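Local coordinates for programmed cell death 6-interacting protein (Homo sapiens, PDB 5WA1) that works in endosomal cargo sorting, multivesicular body formation, membrane repair and cytokinesis, and binds CHMP4 proteins through the Bro1 domain that makes up this chain, at residues 30-35 and 115-120; 132-137 and 192-197; 143-148 and 181-186. One frame throughout, in Å; residues are numbered along the deposited sequence.

Contact 1. Residues 30-35 and 115-120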
ATOM      1  N   LEU A  30       1.518  12.521   1.264  1.00 46.02           N
ATOM      2  CA  LEU A  30       2.962  12.656   1.170  1.00 52.87           C
ATOM      3  C   LEU A  30       3.483  13.575   2.273  1.00 55.06           C
ATOM      4  O   LEU A  30       2.786  14.478   2.741  1.00 50.66           O
ATOM      5  CB  LEU A  30       3.363  13.209  -0.202  1.00 47.22           C
ATOM      6  CG  LEU A  30       3.535  12.249  -1.392  1.00 48.81           C
ATOM      7  CD1 LEU A  30       2.247  11.528  -1.762  1.00 54.67           C
ATOM      8  CD2 LEU A  30       4.081  13.002  -2.593  1.00 57.06           C
ATOM      9  N   LYS A  31       4.725  13.331   2.689  1.00 48.01           N
ATOM     10  CA  LYS A  31       5.385  14.211   3.644  1.00 49.57           C
ATOM     11  C   LYS A  31       5.881  15.467   2.943  1.00 51.73           C
ATOM     12  O   LYS A  31       6.310  15.421   1.789  1.00 50.28           O
ATOM     13  CB  LYS A  31       6.554  13.493   4.321  1.00 48.64           C
ATOM     14  CG  LYS A  31       6.143  12.252   5.111  1.00 49.14           C
ATOM     15  CD  LYS A  31       7.343  11.408   5.547  1.00 42.77           C
ATOM     16  CE  LYS A  31       8.312  12.181   6.437  1.00 45.30           C
ATOM     17  NZ  LYS A  31       7.648  12.917   7.552  1.00 56.23           N
ATOM     18  N   LYS A  32       5.808  16.593   3.643  1.00 54.15           N
ATOM     19  CA  LYS A  32       6.310  17.857   3.133  1.00 62.41           C
ATOM     20  C   LYS A  32       7.731  18.085   3.635  1.00 59.29           C
ATOM     21  O   LYS A  32       8.119  17.610   4.707  1.00 58.65           O
ATOM     22  CB  LYS A  32       5.402  19.009   3.571  1.00 64.91           C
ATOM     23  CG  LYS A  32       3.965  18.881   3.099  1.00 70.35           C
ATOM     24  CD  LYS A  32       3.090  19.940   3.743  1.00 83.75           C
ATOM     25  CE  LYS A  32       1.613  19.646   3.535  1.00 95.20           C
ATOM     26  NZ  LYS A  32       0.765  20.578   4.330  1.00107.14           N
ATOM     27  N   THR A  33       8.518  18.806   2.843  1.00 57.16           N
ATOM     28  CA  THR A  33       9.883  19.109   3.238  1.00 56.19           C
ATOM     29  C   THR A  33      10.211  20.531   2.818  1.00 60.53           C
ATOM     30  O   THR A  33       9.598  21.083   1.899  1.00 61.99           O
ATOM     31  CB  THR A  33      10.891  18.117   2.627  1.00 69.52           C
ATOM     32  OG1 THR A  33      12.219  18.440   3.066  1.00 65.00           O
ATOM     33  CG2 THR A  33      10.838  18.159   1.110  1.00 64.35           C
ATOM     34  N   SER A  34      11.168  21.127   3.515  1.00 60.54           N
ATOM     35  CA  SER A  34      11.619  22.461   3.165  1.00 68.10           C
ATOM     36  C   SER A  34      12.650  22.388   2.045  1.00 70.20           C
ATOM     37  O   SER A  34      13.365  21.393   1.897  1.00 68.86           O
ATOM     38  CB  SER A  34      12.208  23.151   4.389  1.00 74.66           C
ATOM     39  OG  SER A  34      13.132  22.291   5.028  1.00 82.99           O
ATOM     40  N   GLU A  35      12.714  23.453   1.249  1.00 73.69           N
ATOM     41  CA  GLU A  35      13.668  23.503   0.147  1.00 79.25           C
ATOM     42  C   GLU A  35      15.099  23.546   0.674  1.00 80.04           C
ATOM     43  O   GLU A  35      15.415  24.296   1.602  1.00 78.78           O
ATOM     44  CB  GLU A  35      13.394  24.720  -0.739  1.00 86.14           C
ATOM     45  CG  GLU A  35      14.246  24.769  -1.999  1.00 97.70           C
ATOM     46  CD  GLU A  35      13.968  25.993  -2.860  1.00103.35           C
ATOM     47  OE1 GLU A  35      12.852  26.546  -2.769  1.00110.75           O
ATOM     48  OE2 GLU A  35      14.872  26.395  -3.627  1.00 90.44           O
ATOM     49  N   THR A 115      14.793  18.839   6.523  1.00 71.36           N
ATOM     50  CA  THR A 115      13.689  19.062   7.443  1.00 74.81           C
ATOM     51  C   THR A 115      12.423  18.511   6.813  1.00 64.91           C
ATOM     52  O   THR A 115      12.063  18.905   5.701  1.00 67.09           O
ATOM     53  CB  THR A 115      13.530  20.548   7.756  1.00 80.35           C
ATOM     54  OG1 THR A 115      14.742  21.038   8.336  1.00 78.63           O
ATOM     55  CG2 THR A 115      12.384  20.765   8.731  1.00 83.65           C
ATOM     56  N   TRP A 116      11.756  17.606   7.528  1.00 58.23           N
ATOM     57  CA  TRP A 116      10.552  16.947   7.047  1.00 60.65           C
ATOM     58  C   TRP A 116       9.469  17.037   8.108  1.00 59.30           C
ATOM     59  O   TRP A 116       9.749  17.017   9.311  1.00 61.47           O
ATOM     60  CB  TRP A 116      10.806  15.479   6.710  1.00 63.49           C
ATOM     61  CG  TRP A 116      11.625  15.281   5.481  1.00 63.29           C
ATOM     62  CD1 TRP A 116      12.982  15.382   5.371  1.00 62.38           C
ATOM     63  CD2 TRP A 116      11.139  14.932   4.180  1.00 54.20           C
ATOM     64  NE1 TRP A 116      13.372  15.122   4.079  1.00 60.82           N
ATOM     65  CE2 TRP A 116      12.259  14.844   3.327  1.00 61.58           C
ATOM     66  CE3 TRP A 116       9.867  14.690   3.652  1.00 58.04           C
ATOM     67  CZ2 TRP A 116      12.145  14.519   1.976  1.00 59.69           C
ATOM     68  CZ3 TRP A 116       9.756  14.367   2.307  1.00 57.44           C
ATOM     69  CH2 TRP A 116      10.887  14.289   1.487  1.00 55.42           C
ATOM     70  N   LYS A 117       8.253  17.154   7.645  1.00 63.11           N
ATOM     71  CA  LYS A 117       7.115  17.253   8.497  1.00 69.15           C
ATOM     72  C   LYS A 117       6.398  15.899   8.597  1.00 62.05           C
ATOM     73  O   LYS A 117       6.475  15.093   7.703  1.00 54.13           O
ATOM     74  CB  LYS A 117       6.202  18.286   7.909  1.00 76.12           C
ATOM     75  CG  LYS A 117       5.140  18.781   8.834  1.00 81.91           C
ATOM     76  CD  LYS A 117       4.198  19.680   8.081  1.00 87.87           C
ATOM     77  CE  LYS A 117       2.984  19.972   8.926  1.00 95.76           C
ATOM     78  NZ  LYS A 117       1.823  20.303   8.067  1.00101.85           N
ATOM     79  N   ASP A 118       5.729  15.650   9.710  1.00 59.29           N
ATOM     80  CA  ASP A 118       5.005  14.392   9.876  1.00 55.54           C
ATOM     81  C   ASP A 118       3.868  14.298   8.869  1.00 56.36           C
ATOM     82  O   ASP A 118       3.136  15.267   8.642  1.00 58.73           O
ATOM     83  CB  ASP A 118       4.458  14.276  11.296  1.00 60.29           C
ATOM     84  CG  ASP A 118       3.995  12.869  11.629  1.00 65.62           C
ATOM     85  OD1 ASP A 118       2.830  12.531  11.322  1.00 59.19           O
ATOM     86  OD2 ASP A 118       4.799  12.097  12.195  1.00 66.98           O
ATOM     87  N   ALA A 119       3.716  13.113   8.259  1.00 51.18           N
ATOM     88  CA  ALA A 119       2.647  12.918   7.289  1.00 55.64           C
ATOM     89  C   ALA A 119       1.271  12.939   7.946  1.00 62.54           C
ATOM     90  O   ALA A 119       0.279  13.280   7.288  1.00 64.63           O
ATOM     91  CB  ALA A 119       2.845  11.600   6.542  1.00 52.84           C
ATOM     92  N   PHE A 120       1.186  12.585   9.231  1.00 55.89           N
ATOM     93  CA  PHE A 120      -0.096  12.362   9.892  1.00 62.22           C
ATOM     94  C   PHE A 120      -0.358  13.331  11.031  1.00 71.25           C
ATOM     95  O   PHE A 120      -1.454  13.900  11.110  1.00 74.35           O
ATOM     96  CB  PHE A 120      -0.176  10.923  10.423  1.00 58.29           C
ATOM     97  CG  PHE A 120       0.096   9.880   9.384  1.00 49.35           C
ATOM     98  CD1 PHE A 120      -0.667   9.822   8.229  1.00 45.23           C
ATOM     99  CD2 PHE A 120       1.120   8.961   9.558  1.00 50.81           C
ATOM    100  CE1 PHE A 120      -0.421   8.865   7.276  1.00 45.36           C
ATOM    101  CE2 PHE A 120       1.382   8.006   8.599  1.00 47.82           C
ATOM    102  CZ  PHE A 120       0.607   7.954   7.459  1.00 45.19           C
TER

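Contact 2. Residues 132-137 and 192-197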
ATOM      1  N   LEU A 132      10.881  17.453  11.914  1.00 80.35           N
ATOM      2  CA  LEU A 132      12.164  16.916  12.357  1.00 81.69           C
ATOM      3  C   LEU A 132      13.235  17.270  11.334  1.00 72.18           C
ATOM      4  O   LEU A 132      13.052  17.045  10.135  1.00 66.02           O
ATOM      5  CB  LEU A 132      12.094  15.398  12.554  1.00 76.85           C
ATOM      6  CG  LEU A 132      13.435  14.698  12.803  1.00 74.92           C
ATOM      7  CD1 LEU A 132      14.147  15.275  14.029  1.00 83.72           C
ATOM      8  CD2 LEU A 132      13.242  13.194  12.936  1.00 71.57           C
ATOM      9  N   ALA A 133      14.353  17.814  11.812  1.00 77.68           N
ATOM     10  CA  ALA A 133      15.475  18.180  10.960  1.00 80.51           C
ATOM     11  C   ALA A 133      16.699  17.377  11.370  1.00 85.47           C
ATOM     12  O   ALA A 133      17.068  17.363  12.548  1.00 92.22           O
ATOM     13  CB  ALA A 133      15.765  19.679  11.045  1.00 76.68           C
ATOM     14  N   LEU A 134      17.321  16.704  10.404  1.00 79.85           N
ATOM     15  CA  LEU A 134      18.500  15.893  10.667  1.00 80.16           C
ATOM     16  C   LEU A 134      19.509  16.054   9.540  1.00 81.33           C
ATOM     17  O   LEU A 134      19.139  16.146   8.365  1.00 77.52           O
ATOM     18  CB  LEU A 134      18.138  14.414  10.820  1.00 75.15           C
ATOM     19  CG  LEU A 134      17.329  14.036  12.061  1.00 83.53           C
ATOM     20  CD1 LEU A 134      16.892  12.588  11.984  1.00 74.47           C
ATOM     21  CD2 LEU A 134      18.148  14.288  13.317  1.00 94.94           C
ATOM     22  N   ALA A 135      20.790  16.086   9.911  1.00 85.03           N
ATOM     23  CA  ALA A 135      21.883  16.081   8.937  1.00 75.49           C
ATOM     24  C   ALA A 135      22.256  14.630   8.624  1.00 90.00           C
ATOM     25  O   ALA A 135      23.286  14.103   9.052  1.00 98.45           O
ATOM     26  CB  ALA A 135      23.074  16.879   9.466  1.00 84.01           C
ATOM     27  N   SER A 136      21.375  13.976   7.864  1.00 84.83           N
ATOM     28  CA  SER A 136      21.532  12.553   7.581  1.00 90.56           C
ATOM     29  C   SER A 136      20.954  12.210   6.216  1.00 92.09           C
ATOM     30  O   SER A 136      19.787  12.508   5.936  1.00 77.30           O
ATOM     31  CB  SER A 136      20.856  11.701   8.658  1.00 94.52           C
ATOM     32  OG  SER A 136      21.069  10.318   8.421  1.00 96.95           O
ATOM     33  N   LEU A 137      21.771  11.561   5.381  1.00 84.05           N
ATOM     34  CA  LEU A 137      21.269  11.031   4.120  1.00 84.06           C
ATOM     35  C   LEU A 137      20.266   9.908   4.356  1.00 79.20           C
ATOM     36  O   LEU A 137      19.284   9.781   3.617  1.00 75.30           O
ATOM     37  CB  LEU A 137      22.425  10.534   3.260  1.00 89.57           C
ATOM     38  CG  LEU A 137      22.304  10.805   1.766  1.00 98.20           C
ATOM     39  CD1 LEU A 137      21.806  12.223   1.532  1.00 98.86           C
ATOM     40  CD2 LEU A 137      23.654  10.600   1.095  1.00108.65           C
ATOM     41  N   LEU A 192      18.796   6.447  11.053  1.00 96.18           N
ATOM     42  CA  LEU A 192      18.658   7.696  11.788  1.00103.23           C
ATOM     43  C   LEU A 192      19.482   7.661  13.071  1.00110.58           C
ATOM     44  O   LEU A 192      19.524   6.649  13.777  1.00107.75           O
ATOM     45  CB  LEU A 192      17.193   7.982  12.124  1.00100.76           C
ATOM     46  CG  LEU A 192      16.342   8.718  11.083  1.00101.16           C
ATOM     47  CD1 LEU A 192      16.113   7.873   9.835  1.00 97.81           C
ATOM     48  CD2 LEU A 192      15.013   9.149  11.686  1.00 88.09           C
ATOM     49  N   SER A 193      20.136   8.785  13.368  1.00116.55           N
ATOM     50  CA  SER A 193      20.837   8.910  14.640  1.00128.17           C
ATOM     51  C   SER A 193      19.850   9.011  15.796  1.00133.19           C
ATOM     52  O   SER A 193      20.034   8.361  16.834  1.00139.05           O
ATOM     53  CB  SER A 193      21.758  10.127  14.613  1.00126.55           C
ATOM     54  OG  SER A 193      22.329  10.354  15.888  1.00134.57           O
ATOM     55  N   ARG A 194      18.800   9.811  15.633  1.00126.22           N
ATOM     56  CA  ARG A 194      17.809  10.034  16.670  1.00118.93           C
ATOM     57  C   ARG A 194      16.538   9.246  16.356  1.00112.23           C
ATOM     58  O   ARG A 194      16.465   8.492  15.384  1.00113.27           O
ATOM     59  CB  ARG A 194      17.519  11.530  16.813  1.00122.98           C
ATOM     60  CG  ARG A 194      18.762  12.378  17.052  1.00135.97           C
ATOM     61  CD  ARG A 194      18.443  13.621  17.874  1.00143.24           C
ATOM     62  NE  ARG A 194      17.442  14.468  17.232  1.00147.15           N
ATOM     63  CZ  ARG A 194      17.721  15.580  16.559  1.00149.46           C
ATOM     64  NH1 ARG A 194      18.977  15.990  16.437  1.00148.17           N
ATOM     65  NH2 ARG A 194      16.741  16.285  16.009  1.00149.31           N
ATOM     66  N   GLU A 195      15.526   9.418  17.202  1.00100.58           N
ATOM     67  CA  GLU A 195      14.287   8.685  16.992  1.00101.45           C
ATOM     68  C   GLU A 195      13.404   9.412  15.975  1.00 86.69           C
ATOM     69  O   GLU A 195      13.301  10.641  16.002  1.00 85.76           O
ATOM     70  CB  GLU A 195      13.536   8.505  18.306  1.00110.41           C
ATOM     71  CG  GLU A 195      13.831   7.182  18.993  1.00119.69           C
ATOM     72  CD  GLU A 195      12.956   6.951  20.206  1.00129.54           C
ATOM     73  OE1 GLU A 195      12.408   7.940  20.737  1.00134.89           O
ATOM     74  OE2 GLU A 195      12.810   5.781  20.625  1.00131.28           O
ATOM     75  N   PRO A 196      12.750   8.678  15.082  1.00 75.97           N
ATOM     76  CA  PRO A 196      12.022   9.315  13.982  1.00 73.22           C
ATOM     77  C   PRO A 196      10.698   9.909  14.446  1.00 77.66           C
ATOM     78  O   PRO A 196      10.213   9.653  15.550  1.00 81.60           O
ATOM     79  CB  PRO A 196      11.787   8.154  13.011  1.00 66.22           C
ATOM     80  CG  PRO A 196      11.650   6.962  13.918  1.00 73.72           C
ATOM     81  CD  PRO A 196      12.630   7.208  15.054  1.00 75.99           C
ATOM     82  N   THR A 197      10.108  10.714  13.565  1.00 69.58           N
ATOM     83  CA  THR A 197       8.707  11.063  13.732  1.00 68.79           C
ATOM     84  C   THR A 197       7.867   9.791  13.682  1.00 68.34           C
ATOM     85  O   THR A 197       8.309   8.742  13.202  1.00 63.00           O
ATOM     86  CB  THR A 197       8.259  12.062  12.662  1.00 67.47           C
ATOM     87  OG1 THR A 197       8.794  11.681  11.386  1.00 59.72           O
ATOM     88  CG2 THR A 197       8.752  13.468  13.007  1.00 73.59           C
TER

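Contact 3. Residues 143-148 and 181-186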
ATOM      1  N   CYS A 143      12.486   9.322   4.130  1.00 52.14           N
ATOM      2  CA  CYS A 143      11.327  10.165   3.867  1.00 55.43           C
ATOM      3  C   CYS A 143      10.981  10.174   2.386  1.00 56.95           C
ATOM      4  O   CYS A 143       9.800  10.201   2.024  1.00 49.97           O
ATOM      5  CB  CYS A 143      11.594  11.589   4.354  1.00 53.19           C
ATOM      6  SG  CYS A 143      11.903  11.718   6.121  1.00 59.32           S
ATOM      7  N   VAL A 144      11.996  10.175   1.518  1.00 52.26           N
ATOM      8  CA  VAL A 144      11.734  10.097   0.085  1.00 49.64           C
ATOM      9  C   VAL A 144      11.073   8.770  -0.264  1.00 50.19           C
ATOM     10  O   VAL A 144      10.109   8.727  -1.038  1.00 47.27           O
ATOM     11  CB  VAL A 144      13.034  10.330  -0.707  1.00 49.84           C
ATOM     12  CG1 VAL A 144      12.875   9.884  -2.148  1.00 51.48           C
ATOM     13  CG2 VAL A 144      13.393  11.786  -0.655  1.00 52.69           C
ATOM     14  N   LEU A 145      11.561   7.667   0.310  1.00 46.31           N
ATOM     15  CA  LEU A 145      10.928   6.382   0.026  1.00 50.90           C
ATOM     16  C   LEU A 145       9.502   6.337   0.564  1.00 52.83           C
ATOM     17  O   LEU A 145       8.636   5.692  -0.036  1.00 44.84           O
ATOM     18  CB  LEU A 145      11.752   5.230   0.608  1.00 48.68           C
ATOM     19  CG  LEU A 145      11.210   3.838   0.245  1.00 53.39           C
ATOM     20  CD1 LEU A 145      11.046   3.707  -1.266  1.00 50.58           C
ATOM     21  CD2 LEU A 145      12.099   2.725   0.808  1.00 49.45           C
ATOM     22  N   PHE A 146       9.243   7.018   1.684  1.00 47.65           N
ATOM     23  CA  PHE A 146       7.879   7.146   2.185  1.00 52.14           C
ATOM     24  C   PHE A 146       6.973   7.790   1.147  1.00 49.13           C
ATOM     25  O   PHE A 146       5.846   7.337   0.922  1.00 42.60           O
ATOM     26  CB  PHE A 146       7.874   7.973   3.476  1.00 49.20           C
ATOM     27  CG  PHE A 146       6.526   8.030   4.161  1.00 47.63           C
ATOM     28  CD1 PHE A 146       5.569   8.961   3.774  1.00 41.24           C
ATOM     29  CD2 PHE A 146       6.228   7.158   5.197  1.00 43.18           C
ATOM     30  CE1 PHE A 146       4.333   9.006   4.396  1.00 46.48           C
ATOM     31  CE2 PHE A 146       4.996   7.204   5.838  1.00 44.03           C
ATOM     32  CZ  PHE A 146       4.048   8.129   5.436  1.00 42.24           C
ATOM     33  N   ASN A 147       7.442   8.869   0.520  1.00 48.25           N
ATOM     34  CA  ASN A 147       6.614   9.562  -0.460  1.00 41.52           C
ATOM     35  C   ASN A 147       6.458   8.752  -1.738  1.00 42.38           C
ATOM     36  O   ASN A 147       5.421   8.854  -2.395  1.00 49.85           O
ATOM     37  CB  ASN A 147       7.193  10.954  -0.753  1.00 49.39           C
ATOM     38  CG  ASN A 147       6.849  11.960   0.336  1.00 51.63           C
ATOM     39  OD1 ASN A 147       6.389  11.576   1.408  1.00 49.40           O
ATOM     40  ND2 ASN A 147       7.068  13.244   0.067  1.00 51.61           N
ATOM     41  N   CYS A 148       7.468   7.958  -2.117  1.00 44.61           N
ATOM     42  CA  CYS A 148       7.276   7.034  -3.234  1.00 44.14           C
ATOM     43  C   CYS A 148       6.119   6.091  -2.940  1.00 41.92           C
ATOM     44  O   CYS A 148       5.207   5.923  -3.761  1.00 43.08           O
ATOM     45  CB  CYS A 148       8.543   6.223  -3.496  1.00 43.13           C
ATOM     46  SG  CYS A 148       9.997   7.178  -4.007  1.00 50.74           S
ATOM     47  N   PHE A 181       7.044   0.638   2.246  1.00 46.31           N
ATOM     48  CA  PHE A 181       6.802   0.870   3.668  1.00 42.74           C
ATOM     49  C   PHE A 181       7.523  -0.170   4.510  1.00 44.13           C
ATOM     50  O   PHE A 181       8.060   0.145   5.577  1.00 47.87           O
ATOM     51  CB  PHE A 181       5.301   0.846   3.983  1.00 38.91           C
ATOM     52  CG  PHE A 181       4.551   2.054   3.493  1.00 37.00           C
ATOM     53  CD1 PHE A 181       5.001   3.335   3.769  1.00 35.31           C
ATOM     54  CD2 PHE A 181       3.374   1.899   2.758  1.00 38.64           C
ATOM     55  CE1 PHE A 181       4.300   4.453   3.319  1.00 45.39           C
ATOM     56  CE2 PHE A 181       2.673   3.006   2.299  1.00 39.16           C
ATOM     57  CZ  PHE A 181       3.127   4.285   2.585  1.00 43.07           C
ATOM     58  N   LEU A 182       7.558  -1.418   4.033  1.00 45.16           N
ATOM     59  CA  LEU A 182       8.235  -2.474   4.783  1.00 43.62           C
ATOM     60  C   LEU A 182       9.743  -2.264   4.794  1.00 52.35           C
ATOM     61  O   LEU A 182      10.408  -2.547   5.802  1.00 55.70           O
ATOM     62  CB  LEU A 182       7.895  -3.837   4.193  1.00 58.49           C
ATOM     63  CG  LEU A 182       8.451  -5.008   4.989  1.00 66.68           C
ATOM     64  CD1 LEU A 182       7.834  -5.016   6.377  1.00 65.40           C
ATOM     65  CD2 LEU A 182       8.182  -6.306   4.262  1.00 70.90           C
ATOM     66  N   HIS A 183      10.309  -1.789   3.682  1.00 53.67           N
ATOM     67  CA  HIS A 183      11.733  -1.464   3.673  1.00 46.13           C
ATOM     68  C   HIS A 183      12.049  -0.363   4.677  1.00 57.76           C
ATOM     69  O   HIS A 183      13.078  -0.413   5.361  1.00 62.72           O
ATOM     70  CB  HIS A 183      12.180  -1.055   2.270  1.00 46.71           C
ATOM     71  CG  HIS A 183      13.667  -0.982   2.114  1.00 57.06           C
ATOM     72  ND1 HIS A 183      14.344   0.210   1.971  1.00 61.35           N
ATOM     73  CD2 HIS A 183      14.608  -1.954   2.078  1.00 59.52           C
ATOM     74  CE1 HIS A 183      15.637  -0.030   1.857  1.00 53.67           C
ATOM     75  NE2 HIS A 183      15.825  -1.336   1.920  1.00 61.04           N
ATOM     76  N   ILE A 184      11.173   0.641   4.787  1.00 50.97           N
ATOM     77  CA  ILE A 184      11.394   1.687   5.782  1.00 50.63           C
ATOM     78  C   ILE A 184      11.346   1.097   7.184  1.00 55.05           C
ATOM     79  O   ILE A 184      12.164   1.441   8.047  1.00 59.65           O
ATOM     80  CB  ILE A 184      10.372   2.824   5.617  1.00 47.64           C
ATOM     81  CG1 ILE A 184      10.455   3.420   4.214  1.00 50.40           C
ATOM     82  CG2 ILE A 184      10.611   3.916   6.659  1.00 46.20           C
ATOM     83  CD1 ILE A 184       9.434   4.487   3.964  1.00 48.60           C
ATOM     84  N   LYS A 185      10.390   0.199   7.434  1.00 53.56           N
ATOM     85  CA  LYS A 185      10.276  -0.425   8.750  1.00 54.61           C
ATOM     86  C   LYS A 185      11.590  -1.075   9.171  1.00 63.83           C
ATOM     87  O   LYS A 185      12.029  -0.927  10.320  1.00 64.25           O
ATOM     88  CB  LYS A 185       9.147  -1.456   8.742  1.00 53.76           C
ATOM     89  CG  LYS A 185       9.039  -2.260  10.031  1.00 63.96           C
ATOM     90  CD  LYS A 185       7.895  -3.253   9.982  1.00 68.81           C
ATOM     91  CE  LYS A 185       7.850  -4.084  11.253  1.00 74.94           C
ATOM     92  NZ  LYS A 185       6.933  -5.238  11.129  1.00 73.31           N
ATOM     93  N   GLU A 186      12.249  -1.770   8.245  1.00 61.51           N
ATOM     94  CA  GLU A 186      13.424  -2.562   8.574  1.00 66.97           C
ATOM     95  C   GLU A 186      14.717  -1.755   8.620  1.00 70.24           C
ATOM     96  O   GLU A 186      15.725  -2.265   9.115  1.00 74.91           O
ATOM     97  CB  GLU A 186      13.557  -3.705   7.565  1.00 63.15           C
ATOM     98  CG  GLU A 186      12.375  -4.654   7.578  1.00 85.54           C
ATOM     99  CD  GLU A 186      12.402  -5.643   6.428  1.00103.58           C
ATOM    100  OE1 GLU A 186      12.855  -5.265   5.325  1.00107.11           O
ATOM    101  OE2 GLU A 186      11.968  -6.799   6.628  1.00112.76           O
TER

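Contact 1. Residues 30-35 and 115-120
Thr33 and Trp116 form a single antiparallel beta bridge, their CA atoms 4.4 Å apart. The bridge sets the N-terminal loop against strand 114-117 of the Bro1 domain, on the edge away from strand 131-134. It is a non-hydrogen-bonded pair, flanked by backbone bonds from Lys117 N to Lys32 O and from Ser34 N to Thr115 O.

Thr115 O is held twice. Ser34 N reaches it from one face of the carbonyl plane. Thr33 OG1 donates to it from the other face at 2.7 Å, well above the plane. With chi1 at -179°, Thr33 OG1 is anti to its backbone N and beside its own carbonyl carbon, where it reaches Thr115 O. The same hydroxyl is also hydrogen-bonded to Arg71 of helix 56-75, which donates to Ser34 O as well.

Thr33 lies over one face of the Trp116 indole. Thr33 CB sits 3.5 Å from the centroid of the six-membered ring, almost on its normal, a CH-pi contact. Lys31 CB comes to the ring edge, 3.6 Å from Trp116 CE3. Trp116 NE1 is hydrogen-bonded to Glu140.

The Lys31 side chain crosses that of Trp116 at about a right angle, then bends at chi3 and chi4. Its NZ bonds to Lys117 O. The modelled distance is very short, so its exact length is doubtful. Lys31 CG packs on Ala119 CB at 3.7 Å.

Lys32 and Lys117 run side by side and point the same way, with Lys32 NZ and Lys117 NZ 3.9 Å apart. Two like charges this close would be expected to repel; Lys32 is exposed. Lys31 is buried, and the salt bridge of its NZ with Asp199 would be expected to stabilise the charged form of the amine.

Contact 2. Residues 132-137 and 192-197
Leu134 lies over the guanidinium of Arg194. Its CD2 methyl sits above the centre of the flat group, 3.5 Å from Arg194 CZ, and the two side chains run obliquely to each other. Leu132 meets the same group at one nitrogen, with Leu132 CD1 3.4 Å from Arg194 NH2. That methyl approaches at a slant. The Arg194 chain is bent at chi3 (-59°), which turns NE back from a straight course.

The other methyl of Leu134 faces Leu192. Leu134 CD1 and Leu192 CD2 are 3.9 Å apart, and the two side chains cross at about a right angle. Leu134 is therefore shared between a buried leucine and an exposed arginine. Tyr139 touches both leucines from helix 137-157.

Leu132 serves the far end of the loop. Its CB packs on Thr197 CG2 at 3.9 Å, and its CD2 lies 4.0 Å from Glu195 O. Thr197 OG1 has its polar partner in Asp199.

Leu132 and Leu134 both point toward the loop, while Ala133 between them points away, as expected along a strand. No hydrogen bond joins the two segments. Leucines on one face of a beta-hairpin strand pack on an interhelical loop of the Bro1 domain, against leucine and threonine carbons and the flat guanidinium, near the start of the region that interacts with CHMP4 proteins.

Contact 3. Residues 143-148 and 181-186
Phe181 O accepts from Lys185 N at 3.0 Å, a routine helical bond in the turn that carries Phe181, His183 and Ile184 to Leu145 and Phe146. Cys148 N bonds to Val144 O in the same way on the facing helix. No hydrogen bond crosses between the two segments, so side-chain packing makes the contact.

Phe146 and Phe181 form a T-shaped pair. The edge of Phe181 points at the face of Phe146, with centroids 5.4 Å apart and planes at 68°. Phe181 CE1 does the touching. It stands 3.7 Å above the plane of the Phe146 ring, toward the rim, near Phe146 CD2 and CE2. Phe146 CG is anti to its backbone N, chi1 -173°, and the ring it carries offers a face to Phe181. Leu208 of helix 202-226 also packs on Phe181, and Lys31 on Phe146.

The segments belong to helix 137-157 and helix 164-191, which follow each other in the chain as an antiparallel helical hairpin. The axes of the two short segments approach to 9.5 Å, with 157° between their N-to-C directions. The hairpin is part of the helical core of the Bro1 domain, whose family belongs to the TPR clan.

Ile184 reaches the backbone of the partner helix. Its CD1 lies 3.4 Å from Phe146 N and 3.9 Å from Phe146 CB. Leu145 slides past Ile184 in the opposite direction, with Leu145 CD2 3.8 Å from Ile184 CG1.

The same Leu145 methyl meets the edge of the His183 imidazole, 3.6 Å from His183 ND1 and near the ring plane. The two side chains cross at about a right angle. His183 ND1 is buried here without a polar partner in the model. Tyr93 of helix 83-97 touches both Leu145 and His183.

How the contacts relate
From the N terminus, contact 1 comes first. It brings residues 30-35 back to 115-120 and closes a loop holding helices 39-49, 56-75 and 83-97. The chain then crosses to strand 131-134, where contact 2 opens. Contact 2 closes only after helix 164-191, and contact 3 falls wholly within its span, pairing helices 137-157 and 164-191. No contacts cross. Contact 1 touches both others: Trp116 O is probably hydrogen-bonded to Leu132 N across the two-stranded sheet, and Lys31 N to Asn147 OD1. Contacts 2 and 3 do not touch, their nearest atoms being about 6 Å apart. Together they tie the N-terminal segment and the beta-hairpin to the helical core.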